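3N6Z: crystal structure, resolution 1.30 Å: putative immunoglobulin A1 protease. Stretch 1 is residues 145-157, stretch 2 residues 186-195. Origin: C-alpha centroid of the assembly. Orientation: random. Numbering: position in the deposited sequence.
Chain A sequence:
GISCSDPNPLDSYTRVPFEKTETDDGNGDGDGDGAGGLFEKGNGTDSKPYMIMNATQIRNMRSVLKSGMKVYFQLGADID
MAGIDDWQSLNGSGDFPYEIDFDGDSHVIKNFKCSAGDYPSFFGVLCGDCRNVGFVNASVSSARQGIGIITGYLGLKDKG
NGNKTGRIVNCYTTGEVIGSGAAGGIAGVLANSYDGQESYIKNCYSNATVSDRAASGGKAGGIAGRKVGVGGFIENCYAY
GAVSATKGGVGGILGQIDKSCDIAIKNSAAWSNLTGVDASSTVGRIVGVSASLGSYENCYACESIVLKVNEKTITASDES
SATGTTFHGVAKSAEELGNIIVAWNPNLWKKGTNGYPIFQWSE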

# COMPACT_ATOMS: atom_id res chain seq x y z
N GLN A 145 -2.37 13.77 -7.57
CA GLN A 145 -2.97 12.43 -7.63
C GLN A 145 -2.87 11.71 -6.30
O GLN A 145 -2.02 12.02 -5.45
N GLY A 146 -3.75 10.73 -6.15
CA GLY A 146 -3.75 9.86 -4.99
C GLY A 146 -2.79 8.71 -5.16
O GLY A 146 -2.83 8.00 -6.19
N ILE A 147 -1.93 8.52 -4.17
CA ILE A 147 -0.81 7.58 -4.31
C ILE A 147 -0.49 6.85 -3.00
O ILE A 147 -0.97 7.20 -1.94
N GLY A 148 0.29 5.79 -3.16
CA GLY A 148 0.95 5.06 -2.10
C GLY A 148 2.33 4.65 -2.55
O GLY A 148 2.69 4.83 -3.70
N ILE A 149 3.15 4.12 -1.63
CA ILE A 149 4.53 3.77 -1.99
C ILE A 149 4.57 2.67 -3.02
O ILE A 149 5.29 2.78 -4.01
N ILE A 150 3.84 1.59 -2.80
CA ILE A 150 3.91 0.46 -3.72
C ILE A 150 3.14 0.74 -5.02
O ILE A 150 3.63 0.45 -6.11
N THR A 151 1.97 1.36 -4.91
CA THR A 151 1.19 1.66 -6.11
C THR A 151 0.23 2.79 -5.88
O THR A 151 -0.15 3.08 -4.73
N GLY A 152 -0.19 3.41 -6.97
CA GLY A 152 -1.28 4.39 -6.94
C GLY A 152 -2.60 3.67 -6.82
O GLY A 152 -3.24 3.77 -5.78
N TYR A 153 -2.99 2.92 -7.85
CA TYR A 153 -4.12 2.00 -7.81
C TYR A 153 -3.63 0.59 -7.63
O TYR A 153 -2.69 0.15 -8.31
N LEU A 154 -4.32 -0.14 -6.75
CA LEU A 154 -4.19 -1.58 -6.63
C LEU A 154 -5.44 -2.19 -7.26
O LEU A 154 -6.53 -2.15 -6.69
N GLY A 155 -5.25 -2.75 -8.45
CA GLY A 155 -6.35 -3.15 -9.29
C GLY A 155 -7.01 -1.98 -9.99
O GLY A 155 -6.82 -0.82 -9.62
N LEU A 156 -7.82 -2.31 -10.99
CA LEU A 156 -8.68 -1.33 -11.66
C LEU A 156 -10.13 -1.67 -11.35
O LEU A 156 -10.47 -2.81 -11.07
N LYS A 157 -10.98 -0.66 -11.38
CA LYS A 157 -12.37 -0.82 -10.93
C LYS A 157 -13.25 -1.40 -12.05
O LYS A 157 -13.27 -0.87 -13.17
N ILE A 186 0.63 1.86 1.76
CA ILE A 186 0.82 0.80 0.76
C ILE A 186 0.32 1.24 -0.62
O ILE A 186 1.09 1.22 -1.60
N ALA A 187 -0.96 1.62 -0.70
CA ALA A 187 -1.59 1.97 -1.98
C ALA A 187 -2.43 3.22 -1.82
O ALA A 187 -3.08 3.41 -0.78
N GLY A 188 -2.51 4.02 -2.87
CA GLY A 188 -3.42 5.18 -2.85
C GLY A 188 -4.88 4.75 -2.84
O GLY A 188 -5.67 5.16 -1.96
N VAL A 189 -5.23 3.90 -3.80
CA VAL A 189 -6.60 3.45 -4.04
C VAL A 189 -6.61 1.93 -4.23
O VAL A 189 -5.88 1.41 -5.06
N LEU A 190 -7.45 1.25 -3.45
CA LEU A 190 -7.72 -0.17 -3.61
C LEU A 190 -9.00 -0.28 -4.44
O LEU A 190 -10.03 0.34 -4.09
N ALA A 191 -8.94 -1.05 -5.51
CA ALA A 191 -10.10 -1.34 -6.35
C ALA A 191 -10.81 -2.61 -5.87
O ALA A 191 -10.84 -2.88 -4.65
N ASN A 192 -11.45 -3.36 -6.77
CA ASN A 192 -12.46 -4.32 -6.37
C ASN A 192 -12.27 -5.70 -6.98
O ASN A 192 -11.16 -6.05 -7.47
N SER A 193 -13.32 -6.51 -6.95
CA SER A 193 -13.24 -7.93 -7.27
C SER A 193 -14.30 -8.23 -8.30
O SER A 193 -15.42 -7.77 -8.17
N TYR A 194 -13.92 -9.02 -9.30
CA TYR A 194 -14.80 -9.36 -10.42
C TYR A 194 -14.13 -10.47 -11.23
O TYR A 194 -12.95 -10.73 -11.11
N ASP A 195 -14.94 -11.17 -12.03
CA ASP A 195 -14.48 -12.19 -12.97
C ASP A 195 -13.56 -13.23 -12.31
O ASP A 195 -12.54 -13.61 -12.87

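The strongest side-chain polar contact is from Y194 OH to L156 O, a 2.6 Å hydrogen bond donated by the tyrosine. Y194 (chi1 p) points toward stretch 1, and the carbonyl lies at the edge of its ring. Within stretch 1, T151 (t) donates OG1 to Y153 O at 2.8 Å, which satisfies its hydroxyl. Backbone bonds set the parallel register: L154 N to V189 O and V189 N to G152 O, both 2.8 Å, then A191 N to L154 O at 2.9 Å.

This register pairs side chains on the two faces of the sheet. On one face, Y153 (m) lays its ring against V189 (t). V189 CB sits 3.7 Å from the centroid of the Y153 ring, almost on the ring normal, in a CH-pi contact. Y153 CE2 approaches V189 CG1 to 3.5 Å.

The other face carries T151, L154, A187 and L190. L154 and L190 are both t,p, and L154 CD2 meets L190 CD1 at 3.8 Å. T151 CG2 lies 3.8 Å from A187 CB.

At one end, I150 (m,t) points toward stretch 2, with its CD1 4.2 Å from CG2 of I186 (m,m). At the other, A191 CB points in and lies 3.4 Å from G155 O, a buried carbonyl without a polar partner. N192 OD1 comes within 3.4 Å of K157 CA.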

# COMPACT_ATOMS: atom_id res chain seq x y z
CB GLN A 145 -2.34 11.58 -8.72
CG GLN A 145 -2.52 12.14 -10.11
CD GLN A 145 -1.85 11.30 -11.15
OE1 GLN A 145 -0.63 11.12 -11.11
NE2 GLN A 145 -2.62 10.73 -12.06
CB ILE A 147 0.45 8.27 -4.85
CG1 ILE A 147 1.00 9.31 -3.85
CG2 ILE A 147 0.26 8.84 -6.26
CD1 ILE A 147 2.36 9.87 -4.21
CB ILE A 149 5.38 3.40 -0.73
CG1 ILE A 149 5.76 4.69 0.00
CG2 ILE A 149 6.65 2.60 -1.09
CD1 ILE A 149 6.14 4.52 1.48
CB ILE A 150 3.45 -0.86 -3.05
CG1 ILE A 150 4.31 -1.11 -1.78
CG2 ILE A 150 3.56 -2.04 -4.04
CD1 ILE A 150 4.21 -2.50 -1.12
CB THR A 151 0.46 0.39 -6.62
OG1 THR A 151 0.03 0.56 -7.96
CG2 THR A 151 -0.71 0.03 -5.69
CB TYR A 153 -4.95 2.06 -9.11
CG TYR A 153 -6.03 3.08 -9.09
CD1 TYR A 153 -5.75 4.43 -9.14
CD2 TYR A 153 -7.35 2.67 -8.94
CE1 TYR A 153 -6.80 5.37 -9.08
CE2 TYR A 153 -8.37 3.57 -8.89
CZ TYR A 153 -8.12 4.90 -8.94
OH TYR A 153 -9.20 5.76 -8.85
CB LEU A 154 -4.04 -2.04 -5.19
CG LEU A 154 -3.87 -3.56 -5.01
CD1 LEU A 154 -2.71 -4.08 -5.85
CD2 LEU A 154 -3.70 -3.89 -3.52
CB LEU A 156 -8.44 -1.36 -13.16
CG LEU A 156 -7.09 -0.80 -13.61
CD1 LEU A 156 -6.83 -1.10 -15.08
CD2 LEU A 156 -7.03 0.69 -13.29
CB LYS A 157 -12.94 0.52 -10.51
CG LYS A 157 -14.31 0.43 -9.85
CD LYS A 157 -14.87 1.81 -9.57
CE LYS A 157 -15.41 2.46 -10.83
NZ LYS A 157 -16.02 3.80 -10.58
CB ILE A 186 0.15 -0.56 1.19
CG1 ILE A 186 0.67 -1.06 2.55
CG2 ILE A 186 0.26 -1.62 0.07
CD1 ILE A 186 2.14 -1.44 2.61
CB ALA A 187 -2.51 0.80 -2.45
CB VAL A 189 -7.22 4.15 -5.29
CG1 VAL A 189 -8.72 3.78 -5.38
CG2 VAL A 189 -7.01 5.67 -5.25
CB LEU A 190 -7.93 -0.83 -2.23
CG LEU A 190 -8.37 -2.29 -2.18
CD1 LEU A 190 -7.37 -3.23 -2.92
CD2 LEU A 190 -8.54 -2.74 -0.70
CB ALA A 191 -9.69 -1.37 -7.85
CB ASN A 192 -13.87 -3.72 -6.54
CG ASN A 192 -14.31 -3.61 -7.98
OD1 ASN A 192 -13.52 -3.21 -8.87
ND2 ASN A 192 -15.57 -3.94 -8.24
CB SER A 193 -13.47 -8.75 -5.99
OG SER A 193 -12.49 -8.38 -5.02
CB TYR A 194 -15.07 -8.13 -11.32
CG TYR A 194 -13.83 -7.31 -11.60
CD1 TYR A 194 -12.97 -7.65 -12.62
CD2 TYR A 194 -13.51 -6.21 -10.83
CE1 TYR A 194 -11.83 -6.94 -12.88
CE2 TYR A 194 -12.35 -5.48 -11.06
CZ TYR A 194 -11.50 -5.85 -12.11
OH TYR A 194 -10.35 -5.12 -12.34
CB ASP A 195 -13.82 -11.53 -14.18
CG ASP A 195 -13.51 -12.50 -15.29
OD1 ASP A 195 -14.36 -13.36 -15.61
OD2 ASP A 195 -12.40 -12.40 -15.86